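Local coordinates for envelopment polyprotein (Bovine Schmallenberg virus BH80/Germany/2011, PDB 7A56) that probably drives fusion of the viral and host membranes during entry, as the class II fusion glycoprotein Gc, captured here in its postfusion form, at residues K138-S141 against P142-Q146. Numbering follows the deposited sequence.
Sequences KCPS and PIPHQ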
loop_
_atom_site.group_PDB
_atom_site.type_symbol
_atom_site.label_atom_id
_atom_site.label_comp_id
_atom_site.label_asym_id
_atom_site.label_seq_id
_atom_site.Cartn_x
_atom_site.Cartn_y
_atom_site.Cartn_z
ATOM N N LYS A 138 -53.696 -11.151 8.401
ATOM C CA LYS A 138 -52.552 -10.757 7.607
ATOM C C LYS A 138 -51.274 -11.361 8.196
ATOM O O LYS A 138 -51.275 -11.949 9.282
ATOM C CB LYS A 138 -52.463 -9.228 7.524
ATOM C CG LYS A 138 -52.053 -8.607 8.814
ATOM C CD LYS A 138 -52.812 -7.328 9.114
ATOM C CE LYS A 138 -52.554 -6.254 8.100
ATOM N NZ LYS A 138 -51.257 -5.525 8.339
ATOM N N CYS A 139 -50.205 -11.273 7.417
ATOM C CA CYS A 139 -48.915 -11.823 7.842
ATOM C C CYS A 139 -48.507 -11.170 9.162
ATOM O O CYS A 139 -48.745 -9.974 9.350
ATOM C CB CYS A 139 -47.879 -11.569 6.766
ATOM S SG CYS A 139 -48.114 -12.524 5.253
ATOM N N PRO A 140 -47.948 -11.927 10.111
ATOM C CA PRO A 140 -47.497 -11.320 11.380
ATOM C C PRO A 140 -46.330 -10.354 11.156
ATOM O O PRO A 140 -45.615 -10.446 10.157
ATOM C CB PRO A 140 -47.063 -12.531 12.216
ATOM C CG PRO A 140 -46.601 -13.554 11.165
ATOM C CD PRO A 140 -47.666 -13.374 10.061
ATOM N N SER A 141 -46.229 -9.357 12.044
ATOM C CA SER A 141 -45.122 -8.349 12.057
ATOM C C SER A 141 -44.404 -8.460 13.393
ATOM O O SER A 141 -45.024 -8.268 14.433
ATOM C CB SER A 141 -45.610 -6.894 11.909
ATOM O OG SER A 141 -46.523 -6.705 10.845
ATOM N N PRO A 142 -43.142 -8.838 13.381
ATOM C CA PRO A 142 -42.394 -9.257 12.201
ATOM C C PRO A 142 -42.736 -10.701 11.866
ATOM O O PRO A 142 -43.426 -11.358 12.647
ATOM C CB PRO A 142 -40.956 -9.172 12.677
ATOM C CG PRO A 142 -41.093 -9.673 14.109
ATOM C CD PRO A 142 -42.340 -9.012 14.607
ATOM N N ILE A 143 -42.238 -11.179 10.731
ATOM C CA ILE A 143 -42.221 -12.623 10.494
ATOM C C ILE A 143 -41.329 -13.259 11.557
ATOM O O ILE A 143 -40.140 -12.885 11.666
ATOM C CB ILE A 143 -41.676 -12.921 9.076
ATOM C CG1 ILE A 143 -42.459 -12.183 7.963
ATOM C CG2 ILE A 143 -41.518 -14.434 8.845
ATOM C CD1 ILE A 143 -43.988 -12.499 7.904
ATOM N N PRO A 144 -41.805 -14.223 12.351
ATOM C CA PRO A 144 -40.920 -14.828 13.362
ATOM C C PRO A 144 -39.723 -15.561 12.750
ATOM O O PRO A 144 -39.828 -16.261 11.735
ATOM C CB PRO A 144 -41.848 -15.789 14.114
ATOM C CG PRO A 144 -42.938 -16.039 13.230
ATOM C CD PRO A 144 -43.148 -14.802 12.401
ATOM N N HIS A 145 -38.564 -15.407 13.389
ATOM C CA HIS A 145 -37.386 -16.075 12.860
ATOM C C HIS A 145 -36.289 -16.105 13.918
ATOM O O HIS A 145 -36.257 -15.273 14.835
ATOM C CB HIS A 145 -36.867 -15.379 11.604
ATOM C CG HIS A 145 -36.507 -13.943 11.798
ATOM N ND1 HIS A 145 -37.452 -12.960 12.012
ATOM C CD2 HIS A 145 -35.309 -13.311 11.753
ATOM C CE1 HIS A 145 -36.841 -11.793 12.140
ATOM N NE2 HIS A 145 -35.545 -11.977 11.970
ATOM N N GLN A 146 -35.406 -17.084 13.777
ATOM C CA GLN A 146 -34.152 -17.087 14.529
ATOM C C GLN A 146 -33.188 -16.018 14.037
ATOM O O GLN A 146 -33.201 -15.577 12.880
ATOM C CB GLN A 146 -33.500 -18.455 14.432
ATOM C CG GLN A 146 -34.365 -19.544 15.065
ATOM C CD GLN A 146 -34.094 -20.919 14.485
ATOM O OE1 GLN A 146 -34.703 -21.303 13.490
ATOM N NE2 GLN A 146 -33.169 -21.662 15.096
#
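Pro142 joins Ser141 through a cis peptide bond, and the evidence is direct: Ser141 CA and Pro142 CA lie only 2.9 Å apart, closer than a trans link allows. Residues 140-143 form a type VIb beta turn with the cis proline at its third position, Pro140 CA and Ile143 CA being 5.5 Å apart; this type needs no backbone bond from fourth residue to first. It lies in the loop between strands 98-134 and 150-158. The carbonyl oxygen of Pro142 lies beside the Pro140 ring, with Pro142 O 3.8 Å from Pro140 CB. Ile143 follows, its CA-CB bond directed away from 138-141, yet its side chain curls back. CG1 stands anti to the carbonyl carbon (chi1 -55°) and a second bend at chi2 (-58°) brings the terminal methyl back toward 138-141. Ile143 CD1 thereby reaches Pro140 O at 3.5 Å, and the same methyl is 4.2 Å from Cys139 CB, beside the disulfide to Cys174. Pro144, just beyond the turn, meets Pro140: its CD lies 3.9 Å from Pro140 CG, the two side chains crossing nearly perpendicularly. Tyr176 of strand 172-183 touches Pro140, Ile143 and Pro144 alike, so the folded loop packs on that strand. Within 142-146, His145 ND1 donates to Ile143 O at 2.7 Å with an N-H...O angle of 158°, which probably steadies the chain leaving the turn. The acceptor lies near the imidazole plane, at the ring edge. With three prolines lacking amide hydrogens, the turn probably owes its shape to the cis bond and apolar packing, and leaves Pro140 O, the turn's first carbonyl, to accept a bond from Arg297 of the second subunit, which also packs on Ser141 and Ile143.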